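Local coordinates for sortase family protein (Streptococcus agalactiae, PDB 3O0P) that probably joins pilin subunits covalently into cell-surface pili, acting as a class C sortase transpeptidase, at residues A[26-31]-A[143-148]; A[34-39]-A[103-108]; A[97-102]-A[112-117]. All coordinates share one frame; numbering follows the deposited sequence.

Interaction 1. Residues A[26-31]-A[143-148]; sequences NRRMAL and QNIKET
M29 on helix 22-37 lies opposite K146, with M29 CA and K146 CA 7.9 Å apart; at that spacing the backbones do not bond to one another, and side chains make the contact. Residues 143-148 form the tight connection between strands 139-143 and 148-159 of the sortase β-fold, built on an Asx turn at N144. Helix 22-37 rests against this turn, and the two segments together bury 245 Å².

M29 is bent at both chi2 and chi3, which folds its thioether over the turn. SD passes alongside the I145 side chain, which runs the opposite way, at 4.1 Å from I145 CG1. The methyl group reaches further, onto the aliphatic part of K146, which it meets at roughly a right angle: M29 CE is 4.0 Å from K146 CB and nearly as close to CD. I145 holds CG1 in the crowded position between its backbone N and carbonyl carbon (chi1 49°), and CD1 then reaches the stem of R28, 3.8 Å from R28 CB and equally close to CD. The R28 head group is engaged away from the turn, in a salt bridge with E24 and hydrogen bonds to the carbonyls of M63 and E65, while F13 of helix 11-18 also packs on I145.

At the exposed margin the polar link is indirect. One water donates to N26 OD1 at 2.9 Å and accepts from K146 NZ at 3.1 Å.

The turn itself is fixed by the buried N144 side chain, whose OD1 is gripped by two backbone N-H groups. K146 N lies 2.8 Å from N144 OD1 with a bent N-H...O angle of 141°, and E147 N approaches the same N144 OD1 at 3.0 Å and 156°.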
ATOM      1  N   ASN A  26      -8.709 -17.998  -7.179  1.00 10.67           N
ATOM      2  CA  ASN A  26      -7.762 -18.898  -6.548  1.00 10.83           C
ATOM      3  C   ASN A  26      -6.457 -18.983  -7.296  1.00  9.73           C
ATOM      4  O   ASN A  26      -5.394 -19.045  -6.664  1.00 10.26           O
ATOM      5  CB  ASN A  26      -8.380 -20.286  -6.409  1.00 12.57           C
ATOM      6  CG  ASN A  26      -9.077 -20.468  -5.098  1.00 15.25           C
ATOM      7  OD1 ASN A  26      -8.501 -20.172  -4.046  0.51 13.74           O
ATOM      8  ND2 ASN A  26     -10.251 -21.067  -5.133  0.62 17.47           N
ATOM      9  N   ARG A  27      -6.519 -19.018  -8.625  1.00  9.80           N
ATOM     10  CA  ARG A  27      -5.314 -19.110  -9.436  1.00  9.96           C
ATOM     11  C   ARG A  27      -4.462 -17.853  -9.234  1.00  9.04           C
ATOM     12  O   ARG A  27      -3.258 -17.935  -9.003  1.00  9.41           O
ATOM     13  CB  ARG A  27      -5.695 -19.249 -10.898  0.92  9.84           C
ATOM     14  CG  ARG A  27      -4.484 -19.473 -11.800  0.77  9.55           C
ATOM     15  CD  ARG A  27      -4.820 -19.374 -13.276  0.86  9.93           C
ATOM     16  NE  ARG A  27      -5.170 -18.019 -13.678  0.92 10.27           N
ATOM     17  CZ  ARG A  27      -4.265 -17.096 -13.977  0.83 10.02           C
ATOM     18  NH1 ARG A  27      -2.976 -17.409 -13.942  0.81 10.90           N
ATOM     19  NH2 ARG A  27      -4.632 -15.877 -14.329  0.82 11.67           N
ATOM     20  N   ARG A  28      -5.105 -16.699  -9.300  1.00  9.22           N
ATOM     21  CA  ARG A  28      -4.398 -15.439  -9.154  1.00  9.19           C
ATOM     22  C   ARG A  28      -3.819 -15.277  -7.756  1.00  9.02           C
ATOM     23  O   ARG A  28      -2.682 -14.816  -7.592  1.00 10.12           O
ATOM     24  CB  ARG A  28      -5.341 -14.280  -9.481  1.00  9.86           C
ATOM     25  CG  ARG A  28      -5.670 -14.160 -10.959  1.00  9.97           C
ATOM     26  CD  ARG A  28      -6.826 -13.212 -11.117  1.00 10.49           C
ATOM     27  NE  ARG A  28      -7.137 -12.775 -12.471  0.92 10.32           N
ATOM     28  CZ  ARG A  28      -6.912 -11.552 -12.949  0.83 10.55           C
ATOM     29  NH1 ARG A  28      -6.264 -10.642 -12.234  1.00 12.37           N
ATOM     30  NH2 ARG A  28      -7.332 -11.237 -14.160  0.85 11.26           N
ATOM     31  N   MET A  29      -4.626 -15.602  -6.740  1.00  8.44           N
ATOM     32  CA  MET A  29      -4.165 -15.513  -5.377  1.00  9.70           C
ATOM     33  C   MET A  29      -3.014 -16.479  -5.123  1.00  9.45           C
ATOM     34  O   MET A  29      -2.111 -16.195  -4.345  1.00 10.30           O
ATOM     35  CB  MET A  29      -5.316 -15.694  -4.389  0.94  9.98           C
ATOM     36  CG  MET A  29      -6.377 -14.614  -4.476  0.84  9.52           C
ATOM     37  SD  MET A  29      -5.821 -12.888  -3.942  1.00  8.08           S
ATOM     38  CE  MET A  29      -5.763 -13.190  -2.182  0.64 10.35           C
ATOM     39  N   ALA A  30      -3.009 -17.617  -5.800  1.00  9.05           N
ATOM     40  CA  ALA A  30      -1.881 -18.548  -5.685  1.00  9.96           C
ATOM     41  C   ALA A  30      -0.622 -17.924  -6.237  1.00  9.31           C
ATOM     42  O   ALA A  30       0.451 -18.043  -5.650  1.00 10.26           O
ATOM     43  CB  ALA A  30      -2.176 -19.824  -6.435  1.00 10.54           C
ATOM     44  N   LEU A  31      -0.727 -17.262  -7.385  1.00  9.45           N
ATOM     45  CA  LEU A  31       0.424 -16.582  -7.943  1.00  9.06           C
ATOM     46  C   LEU A  31       0.920 -15.485  -7.021  1.00  9.35           C
ATOM     47  O   LEU A  31       2.123 -15.283  -6.880  1.00 10.33           O
ATOM     48  CB  LEU A  31       0.120 -16.028  -9.337  0.99  9.67           C
ATOM     49  CG  LEU A  31      -0.097 -17.073 -10.439  1.00 10.67           C
ATOM     50  CD1 LEU A  31      -0.461 -16.375 -11.734  1.00 12.89           C
ATOM     51  CD2 LEU A  31       1.130 -17.926 -10.672  1.00 12.99           C
ATOM     52  N   GLN A 143      -8.907  -3.507  -0.040  1.00  9.93           N
ATOM     53  CA  GLN A 143      -9.687  -4.465  -0.796  1.00 10.73           C
ATOM     54  C   GLN A 143      -8.862  -4.932  -1.969  1.00  9.71           C
ATOM     55  O   GLN A 143      -8.314  -4.135  -2.723  1.00 10.85           O
ATOM     56  CB  GLN A 143     -10.990  -3.845  -1.273  1.00 12.68           C
ATOM     57  CG  GLN A 143     -11.860  -4.828  -2.004  0.96 14.65           C
ATOM     58  CD  GLN A 143     -13.162  -4.225  -2.503  0.86 14.71           C
ATOM     59  OE1 GLN A 143     -13.528  -3.096  -2.150  0.66 15.10           O
ATOM     60  NE2 GLN A 143     -13.858  -4.969  -3.356  0.83 17.29           N
ATOM     61  N   ASN A 144      -8.736  -6.247  -2.100  1.00  9.03           N
ATOM     62  CA  ASN A 144      -8.102  -6.851  -3.276  1.00  8.98           C
ATOM     63  C   ASN A 144      -9.153  -7.663  -4.036  1.00  9.05           C
ATOM     64  O   ASN A 144     -10.344  -7.580  -3.730  1.00  9.83           O
ATOM     65  CB  ASN A 144      -6.878  -7.681  -2.873  1.00  9.23           C
ATOM     66  CG  ASN A 144      -7.226  -8.803  -1.905  0.88  8.02           C
ATOM     67  OD1 ASN A 144      -8.225  -9.496  -2.078  0.86  7.49           O
ATOM     68  ND2 ASN A 144      -6.414  -8.957  -0.852  0.94  9.56           N
ATOM     69  N   ILE A 145      -8.746  -8.417  -5.043  1.00  8.37           N
ATOM     70  CA  ILE A 145      -9.711  -9.108  -5.878  1.00  9.73           C
ATOM     71  C   ILE A 145     -10.520 -10.121  -5.099  1.00  9.86           C
ATOM     72  O   ILE A 145     -11.598 -10.491  -5.554  1.00 12.00           O
ATOM     73  CB  ILE A 145      -9.063  -9.815  -7.080  1.00 10.35           C
ATOM     74  CG1 ILE A 145      -7.852 -10.670  -6.667  0.95 11.12           C
ATOM     75  CG2 ILE A 145      -8.690  -8.814  -8.180  1.00 12.00           C
ATOM     76  CD1 ILE A 145      -7.361 -11.608  -7.732  1.00 12.69           C
ATOM     77  N   LYS A 146     -10.001 -10.619  -3.974  1.00  9.90           N
ATOM     78  CA  LYS A 146     -10.699 -11.630  -3.195  1.00 10.12           C
ATOM     79  C   LYS A 146     -11.563 -11.074  -2.070  1.00 10.43           C
ATOM     80  O   LYS A 146     -12.680 -11.533  -1.866  1.00 12.10           O
ATOM     81  CB  LYS A 146      -9.687 -12.614  -2.613  0.99 12.37           C
ATOM     82  CG  LYS A 146     -10.362 -13.701  -1.776  1.00 14.65           C
ATOM     83  CD  LYS A 146      -9.412 -14.738  -1.223  1.00 16.84           C
ATOM     84  CE  LYS A 146     -10.188 -15.886  -0.545  1.00 19.11           C
ATOM     85  NZ  LYS A 146     -10.806 -16.792  -1.536  0.73 21.26           N
ATOM     86  N   GLU A 147     -11.039 -10.119  -1.313  1.00 10.19           N
ATOM     87  CA  GLU A 147     -11.690  -9.745  -0.048  1.00 10.11           C
ATOM     88  C   GLU A 147     -11.120  -8.415   0.446  1.00  9.70           C
ATOM     89  O   GLU A 147     -10.176  -7.876  -0.118  1.00 10.68           O
ATOM     90  CB  GLU A 147     -11.469 -10.862   1.005  1.00 11.59           C
ATOM     91  CG  GLU A 147     -10.004 -11.084   1.314  1.00 12.14           C
ATOM     92  CD  GLU A 147      -9.696 -12.437   1.943  0.88 11.42           C
ATOM     93  OE1 GLU A 147     -10.616 -13.268   2.154  0.69 10.24           O
ATOM     94  OE2 GLU A 147      -8.501 -12.670   2.187  0.85 12.25           O
ATOM     95  N   THR A 148     -11.699  -7.907   1.519  1.00 10.81           N
ATOM     96  CA  THR A 148     -11.192  -6.732   2.189  1.00 11.70           C
ATOM     97  C   THR A 148     -10.499  -7.172   3.465  1.00 11.46           C
ATOM     98  O   THR A 148     -11.036  -7.964   4.246  1.00 15.04           O
ATOM     99  CB  THR A 148     -12.330  -5.767   2.528  1.00 14.75           C
ATOM    100  OG1 THR A 148     -12.965  -5.355   1.320  0.83 15.77           O
ATOM    101  CG2 THR A 148     -11.792  -4.551   3.202  1.00 16.90           C
TER
HETATM  102  O   HOH W   1      -8.182 -17.536  -2.932  1.00 20.88           O

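Interaction 2. Residues A[34-39]-A[103-108]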
ATOM      1  N   ALA A  34       2.718 -17.148  -4.056  1.00 10.47           N
ATOM      2  CA  ALA A  34       4.023 -17.603  -4.484  1.00 11.37           C
ATOM      3  C   ALA A  34       5.003 -16.441  -4.637  1.00 10.78           C
ATOM      4  O   ALA A  34       6.167 -16.552  -4.252  1.00 12.30           O
ATOM      5  CB  ALA A  34       3.924 -18.439  -5.779  1.00 13.83           C
ATOM      6  N   TYR A  35       4.540 -15.333  -5.205  1.00 11.82           N
ATOM      7  CA  TYR A  35       5.360 -14.132  -5.332  1.00 12.64           C
ATOM      8  C   TYR A  35       5.790 -13.654  -3.945  1.00 12.29           C
ATOM      9  O   TYR A  35       6.957 -13.377  -3.716  1.00 13.95           O
ATOM     10  CB  TYR A  35       4.558 -13.033  -6.061  1.00 13.02           C
ATOM     11  CG  TYR A  35       5.289 -11.724  -6.084  1.00 11.90           C
ATOM     12  CD1 TYR A  35       6.095 -11.383  -7.161  1.00 12.53           C
ATOM     13  CD2 TYR A  35       5.183 -10.818  -5.028  0.92 12.01           C
ATOM     14  CE1 TYR A  35       6.788 -10.185  -7.193  1.00 13.25           C
ATOM     15  CE2 TYR A  35       5.872  -9.612  -5.053  0.86 12.12           C
ATOM     16  CZ  TYR A  35       6.685  -9.319  -6.133  1.00 11.49           C
ATOM     17  OH  TYR A  35       7.368  -8.137  -6.138  0.80 12.10           O
ATOM     18  N   ASN A  36       4.860 -13.590  -2.995  1.00 12.26           N
ATOM     19  CA  ASN A  36       5.210 -13.138  -1.642  1.00 12.57           C
ATOM     20  C   ASN A  36       6.209 -14.066  -0.974  1.00 13.21           C
ATOM     21  O   ASN A  36       7.113 -13.627  -0.280  1.00 15.56           O
ATOM     22  CB  ASN A  36       3.962 -13.005  -0.763  0.97 12.36           C
ATOM     23  CG  ASN A  36       3.249 -11.711  -0.969  0.93 10.87           C
ATOM     24  OD1 ASN A  36       3.721 -10.868  -1.715  0.92 10.71           O
ATOM     25  ND2 ASN A  36       2.124 -11.534  -0.286  1.00 11.98           N
ATOM     26  N   ASP A  37       6.049 -15.364  -1.169  1.00 13.85           N
ATOM     27  CA  ASP A  37       6.982 -16.307  -0.568  1.00 16.61           C
ATOM     28  C   ASP A  37       8.380 -16.193  -1.146  1.00 17.19           C
ATOM     29  O   ASP A  37       9.344 -16.542  -0.474  1.00 19.83           O
ATOM     30  CB  ASP A  37       6.481 -17.728  -0.771  1.00 17.49           C
ATOM     31  CG  ASP A  37       5.286 -18.050   0.074  0.83 17.11           C
ATOM     32  OD1 ASP A  37       5.005 -17.299   1.022  0.60 17.50           O
ATOM     33  OD2 ASP A  37       4.658 -19.089  -0.218  0.69 17.45           O
ATOM     34  N   SER A  38       8.506 -15.753  -2.395  1.00 17.57           N
ATOM     35  CA  SER A  38       9.817 -15.593  -3.026  1.00 18.95           C
ATOM     36  C   SER A  38      10.296 -14.137  -3.031  1.00 19.07           C
ATOM     37  O   SER A  38      11.276 -13.819  -3.691  1.00 21.29           O
ATOM     38  CB  SER A  38       9.780 -16.135  -4.455  0.66 21.38           C
ATOM     39  OG  SER A  38       8.859 -15.417  -5.249  0.22 21.01           O
ATOM     40  N   LEU A  39       9.616 -13.278  -2.276  1.00 19.54           N
ATOM     41  CA  LEU A  39       9.873 -11.836  -2.262  1.00 20.50           C
ATOM     42  C   LEU A  39      11.317 -11.547  -1.953  1.00 19.60           C
ATOM     43  O   LEU A  39      11.836 -12.023  -0.953  1.00 20.52           O
ATOM     44  CB  LEU A  39       9.017 -11.174  -1.179  0.97 22.35           C
ATOM     45  CG  LEU A  39       9.122  -9.645  -1.045  0.94 22.72           C
ATOM     46  CD1 LEU A  39       8.296  -8.959  -2.136  1.00 25.46           C
ATOM     47  CD2 LEU A  39       8.661  -9.164   0.331  1.00 24.97           C
ATOM     48  N   THR A 103       7.946  -5.001  -1.298  1.00  9.73           N
ATOM     49  CA  THR A 103       7.147  -5.341  -0.129  1.00  9.91           C
ATOM     50  C   THR A 103       6.070  -6.352  -0.531  1.00  9.58           C
ATOM     51  O   THR A 103       5.780  -6.558  -1.720  1.00 10.50           O
ATOM     52  CB  THR A 103       6.510  -4.104   0.537  0.99 10.07           C
ATOM     53  OG1 THR A 103       5.399  -3.596  -0.227  0.96  9.71           O
ATOM     54  CG2 THR A 103       7.583  -3.012   0.738  1.00 11.47           C
ATOM     55  N   SER A 104       5.505  -7.018   0.458  1.00  8.98           N
ATOM     56  CA  SER A 104       4.526  -8.051   0.178  1.00  9.27           C
ATOM     57  C   SER A 104       3.356  -7.457  -0.598  1.00  8.97           C
ATOM     58  O   SER A 104       2.943  -6.317  -0.353  1.00  9.50           O
ATOM     59  CB  SER A 104       3.980  -8.618   1.464  1.00  9.28           C
ATOM     60  OG  SER A 104       4.997  -9.031   2.357  0.94  9.72           O
ATOM     61  N   LEU A 105       2.805  -8.227  -1.518  1.00  9.25           N
ATOM     62  CA  LEU A 105       1.554  -7.850  -2.162  1.00  8.77           C
ATOM     63  C   LEU A 105       0.458  -7.848  -1.120  1.00  8.46           C
ATOM     64  O   LEU A 105       0.519  -8.608  -0.142  1.00  9.60           O
ATOM     65  CB  LEU A 105       1.222  -8.867  -3.234  0.99  9.42           C
ATOM     66  CG  LEU A 105       2.207  -8.926  -4.407  1.00 10.30           C
ATOM     67  CD1 LEU A 105       1.835 -10.052  -5.328  1.00 11.61           C
ATOM     68  CD2 LEU A 105       2.243  -7.609  -5.181  0.87 11.75           C
ATOM     69  N   PRO A 106      -0.562  -6.989  -1.295  1.00  8.77           N
ATOM     70  CA  PRO A 106      -1.546  -6.729  -0.233  1.00  9.52           C
ATOM     71  C   PRO A 106      -2.646  -7.781  -0.155  1.00  9.02           C
ATOM     72  O   PRO A 106      -3.825  -7.526  -0.458  1.00  9.94           O
ATOM     73  CB  PRO A 106      -2.094  -5.357  -0.598  1.00 10.22           C
ATOM     74  CG  PRO A 106      -1.955  -5.320  -2.090  0.89  9.29           C
ATOM     75  CD  PRO A 106      -0.632  -5.987  -2.372  1.00  9.60           C
ATOM     76  N   ILE A 107      -2.247  -8.968   0.280  1.00  8.60           N
ATOM     77  CA  ILE A 107      -3.182 -10.077   0.434  1.00  8.61           C
ATOM     78  C   ILE A 107      -3.155 -10.658   1.841  1.00  8.75           C
ATOM     79  O   ILE A 107      -3.859 -11.612   2.126  1.00 10.03           O
ATOM     80  CB  ILE A 107      -2.891 -11.210  -0.588  1.00 10.07           C
ATOM     81  CG1 ILE A 107      -1.472 -11.775  -0.455  1.00 12.17           C
ATOM     82  CG2 ILE A 107      -3.084 -10.682  -2.000  0.86 11.51           C
ATOM     83  CD1 ILE A 107      -1.259 -13.075  -1.244  1.00 13.57           C
ATOM     84  N   GLY A 108      -2.320 -10.093   2.714  1.00  9.54           N
ATOM     85  CA  GLY A 108      -2.211 -10.572   4.068  1.00 10.03           C
ATOM     86  C   GLY A 108      -1.538 -11.921   4.137  1.00 10.03           C
ATOM     87  O   GLY A 108      -1.076 -12.442   3.137  1.00 11.59           O
TER
HETATM   88  O   HOH W   2       6.707  -6.189  -4.277  1.00 12.11           O
HETATM   89  O   HOH W   3       5.883 -11.455   1.865  1.00 19.11           O
HETATM   90  O   HOH W   4       0.989 -13.837   1.323  1.00 20.81           O
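The carboxamide of N36 docks on the backbone around L105, a polar side-chain-to-main-chain contact flanked by apolar packing. It sits where the C-terminal end of helix 22-37 meets the connection between strands 97-99 and 112-117 of the sortase β-fold, a loop that includes an inverse gamma turn centred on P106. N36 and S104 mark the closest backbone approach, 5.4 Å between N36 CA and S104 CA, and 309 Å² is buried in all.

N36 uses both ends of its amide. L105 N donates to N36 OD1 at 2.8 Å with an N-H...O angle of 159°, the donor standing 119° from the C=O bond and only slightly out of the carboxamide plane. The return bond, from N36 ND2 to L105 O, is weak at 3.3 Å although nearly straight. L105 O is also the acceptor for I107 N, the bond that closes the gamma turn, so the same carbonyl serves the turn and the helix. I107 lies along the amide nitrogen, with I107 CG1 3.6 Å from N36 ND2.

Apolar contacts from Y35, in the last turn of the helix, and from L39, beyond it, flank this pair. Y35 holds its CG anti to the backbone N (chi1 173°), which swings the ring to L105; the two side chains cross at about a right angle, and Y35 CD2 comes within 3.4 Å of L105 CD1. L39 lays CD1 3.5 Å from T103 O, while its CD2 faces the peptide between T103 and S104.

Three waters bridge further polar atoms. One, in the plane of the Y35 ring, joins Y35 OH to T103 O; a second makes a long bond to N36 O and also binds S104 OG, whose main partner is H113 N; a third accepts from N36 ND2 at 3.0 Å and donates to G108 O.

Interaction 3. Residues A[97-102]-A[112-117]; sequences AGHLEG and THTVIT
An antiparallel β-pairing of strand 97-99 with strand 112-117 carries this buried contact, from G98 opposite T117 to L100 beside V115. The two strand directions differ by 151°, and the axes approach to 4.6 Å. G98 and T117 form the hydrogen-bonded pair: G98 N donates to T117 O at 2.8 Å, nearly straight at 169° and in the plane of the carbonyl, and T117 N returns a bond of the same length to G98 O. H99 and I116 follow as the non-hydrogen-bonded pair. Just past the strand end, L100 N donates to V115 O at 3.0 Å, continuing the register into the loop. The I116 CA-H also points at G98 O, with I116 CA 3.3 Å from that oxygen.

These are the third and fourth strands of the sortase β-barrel; strand 80-85 runs parallel to the first and strand 174-182 parallel to the second.

On the H99 face, CG anti to the backbone N (chi1 167°) carries the imidazole to the neighbouring strand, edge first. T114 OG1 lies in the ring plane, 3.5 Å from H99 CD2, while its own hydrogen bond is to S104 O. Y60 OH is bonded to H99 ND1 and helps fix the ring's rotation. I116 CG2 packs against A97, 3.9 Å from A97 CB. Farther along, L100 and V115 lie side by side pointing the same way, with L100 CB 4.0 Å from V115 CB. On the face opposite to H99 and I116, T117 anchors OG1 to L179 O and Y48 OH, while its methyl turns to the backbone of the glycine, T117 CG2 standing 3.7 Å from G98 O.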
ATOM      1  N   ALA A  97      -3.074   5.716  -5.203  1.00 10.93           N
ATOM      2  CA  ALA A  97      -2.060   5.104  -4.357  1.00 10.63           C
ATOM      3  C   ALA A  97      -1.273   4.084  -5.146  1.00  9.81           C
ATOM      4  O   ALA A  97      -1.771   3.510  -6.118  1.00 11.13           O
ATOM      5  CB  ALA A  97      -2.683   4.460  -3.142  0.98 10.94           C
ATOM      6  N   GLY A  98      -0.030   3.864  -4.707  1.00 10.22           N
ATOM      7  CA  GLY A  98       0.825   2.850  -5.282  1.00 10.22           C
ATOM      8  C   GLY A  98       1.197   1.819  -4.243  1.00  9.79           C
ATOM      9  O   GLY A  98       1.076   2.013  -3.046  1.00 11.83           O
ATOM     10  N   HIS A  99       1.682   0.705  -4.735  1.00 11.00           N
ATOM     11  CA  HIS A  99       2.246  -0.345  -3.904  1.00 11.13           C
ATOM     12  C   HIS A  99       3.759  -0.318  -4.068  1.00 10.48           C
ATOM     13  O   HIS A  99       4.289  -0.168  -5.183  1.00 11.69           O
ATOM     14  CB  HIS A  99       1.687  -1.698  -4.311  1.00 11.04           C
ATOM     15  CG  HIS A  99       2.444  -2.832  -3.707  0.83  8.21           C
ATOM     16  ND1 HIS A  99       3.446  -3.506  -4.373  0.67  6.98           N
ATOM     17  CD2 HIS A  99       2.379  -3.373  -2.469  1.00  8.94           C
ATOM     18  CE1 HIS A  99       3.979  -4.394  -3.556  1.00  8.82           C
ATOM     19  NE2 HIS A  99       3.350  -4.331  -2.395  0.85  7.92           N
ATOM     20  N   LEU A 100       4.466  -0.401  -2.950  1.00 10.28           N
ATOM     21  CA  LEU A 100       5.912  -0.319  -2.965  1.00 10.80           C
ATOM     22  C   LEU A 100       6.540  -1.653  -3.359  1.00  9.59           C
ATOM     23  O   LEU A 100       6.499  -2.624  -2.612  1.00 10.72           O
ATOM     24  CB  LEU A 100       6.426   0.146  -1.616  0.93 11.16           C
ATOM     25  CG  LEU A 100       7.892   0.536  -1.570  0.85 11.46           C
ATOM     26  CD1 LEU A 100       8.181   1.696  -2.514  0.77 12.49           C
ATOM     27  CD2 LEU A 100       8.274   0.891  -0.160  0.94 13.07           C
ATOM     28  N   GLU A 101       7.122  -1.716  -4.549  1.00 11.14           N
ATOM     29  CA  GLU A 101       7.704  -2.956  -5.033  1.00 12.19           C
ATOM     30  C   GLU A 101       8.870  -3.315  -4.114  1.00 12.02           C
ATOM     31  O   GLU A 101       9.655  -2.469  -3.710  1.00 14.24           O
ATOM     32  CB  GLU A 101       8.145  -2.814  -6.492  0.98 13.16           C
ATOM     33  CG  GLU A 101       8.506  -4.138  -7.135  1.00 14.65           C
ATOM     34  CD  GLU A 101       8.959  -4.007  -8.572  0.91 14.11           C
ATOM     35  OE1 GLU A 101       9.033  -2.879  -9.083  0.76 14.61           O
ATOM     36  OE2 GLU A 101       9.219  -5.062  -9.197  0.71 14.04           O
ATOM     37  N   GLY A 102       8.961  -4.591  -3.787  1.00 11.86           N
ATOM     38  CA  GLY A 102       9.877  -5.043  -2.767  1.00 12.31           C
ATOM     39  C   GLY A 102       9.221  -5.363  -1.438  1.00 10.88           C
ATOM     40  O   GLY A 102       9.892  -5.918  -0.547  1.00 12.16           O
ATOM     41  N   THR A 112       3.940 -11.291   6.479  1.00 10.84           N
ATOM     42  CA  THR A 112       3.768 -10.392   5.347  1.00 10.62           C
ATOM     43  C   THR A 112       3.783  -8.958   5.840  1.00  9.18           C
ATOM     44  O   THR A 112       3.352  -8.669   6.946  1.00 10.16           O
ATOM     45  CB  THR A 112       2.470 -10.665   4.551  1.00 11.97           C
ATOM     46  OG1 THR A 112       1.345 -10.408   5.375  0.85 11.12           O
ATOM     47  CG2 THR A 112       2.442 -12.061   4.013  1.00 13.68           C
ATOM     48  N   HIS A 113       4.275  -8.071   4.993  1.00  9.22           N
ATOM     49  CA  HIS A 113       4.243  -6.650   5.281  1.00  8.85           C
ATOM     50  C   HIS A 113       4.114  -5.901   3.974  1.00  8.19           C
ATOM     51  O   HIS A 113       5.077  -5.829   3.207  1.00  9.33           O
ATOM     52  CB  HIS A 113       5.501  -6.231   6.029  0.90  9.30           C
ATOM     53  CG  HIS A 113       5.441  -4.830   6.545  0.92  8.47           C
ATOM     54  ND1 HIS A 113       6.424  -4.297   7.341  0.79  9.11           N
ATOM     55  CD2 HIS A 113       4.500  -3.862   6.422  0.89  8.34           C
ATOM     56  CE1 HIS A 113       6.105  -3.054   7.667  0.80  8.72           C
ATOM     57  NE2 HIS A 113       4.939  -2.766   7.121  0.90  8.98           N
ATOM     58  N   THR A 114       2.905  -5.413   3.693  1.00  8.06           N
ATOM     59  CA  THR A 114       2.648  -4.676   2.464  1.00  8.35           C
ATOM     60  C   THR A 114       2.772  -3.191   2.751  1.00  8.26           C
ATOM     61  O   THR A 114       2.411  -2.748   3.842  1.00  9.05           O
ATOM     62  CB  THR A 114       1.229  -5.017   1.937  0.88  7.47           C
ATOM     63  OG1 THR A 114       1.070  -4.546   0.608  0.92  8.32           O
ATOM     64  CG2 THR A 114       0.121  -4.451   2.787  0.88  7.24           C
ATOM     65  N   VAL A 115       3.260  -2.422   1.777  1.00  8.70           N
ATOM     66  CA  VAL A 115       3.386  -0.981   1.926  1.00  9.13           C
ATOM     67  C   VAL A 115       2.649  -0.291   0.781  1.00  8.75           C
ATOM     68  O   VAL A 115       2.906  -0.575  -0.392  1.00  9.18           O
ATOM     69  CB  VAL A 115       4.859  -0.564   1.970  0.96 10.15           C
ATOM     70  CG1 VAL A 115       4.951   0.948   2.105  1.00 11.78           C
ATOM     71  CG2 VAL A 115       5.573  -1.244   3.111  1.00 11.22           C
ATOM     72  N   ILE A 116       1.709   0.567   1.154  1.00  9.55           N
ATOM     73  CA  ILE A 116       0.889   1.341   0.222  1.00  9.42           C
ATOM     74  C   ILE A 116       1.263   2.808   0.411  1.00  9.27           C
ATOM     75  O   ILE A 116       1.373   3.280   1.538  1.00 10.18           O
ATOM     76  CB  ILE A 116      -0.606   1.139   0.525  0.95  9.59           C
ATOM     77  CG1 ILE A 116      -0.949  -0.350   0.503  1.00 11.05           C
ATOM     78  CG2 ILE A 116      -1.484   1.904  -0.445  0.95 10.17           C
ATOM     79  CD1 ILE A 116      -0.590  -1.083  -0.796  1.00 13.22           C
ATOM     80  N   THR A 117       1.438   3.530  -0.694  1.00  9.49           N
ATOM     81  CA  THR A 117       1.968   4.866  -0.619  1.00 10.65           C
ATOM     82  C   THR A 117       1.163   5.842  -1.480  1.00  9.66           C
ATOM     83  O   THR A 117       0.622   5.477  -2.518  1.00 10.67           O
ATOM     84  CB  THR A 117       3.479   4.860  -0.972  0.83 10.89           C
ATOM     85  OG1 THR A 117       4.061   6.121  -0.656  0.82 11.05           O
ATOM     86  CG2 THR A 117       3.750   4.538  -2.443  1.00 12.90           C
TER

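How the interactions relate
Interactions 1 and 2 share helix 22-37, their centres 12 Å apart. N144 ND2 probably donates to P106 O at 3.0 Å, joining the two loops, and M29 CE packs 3.7 Å from I107 CG2. Interaction 2 passes to interaction 3 through S104 O, which lies 2.8 Å from T114 OG1 and 2.9 Å from H99 NE2, probable hydrogen bonds that tie the loop under the helix end to both strands. Interactions 1 and 3 do not touch, their nearest atoms being about 9 Å apart. In sortases the catalytic histidine follows the fourth strand and the cysteine sits near the end of the seventh, so strand 112-117 of interaction 3 probably leads into the active site.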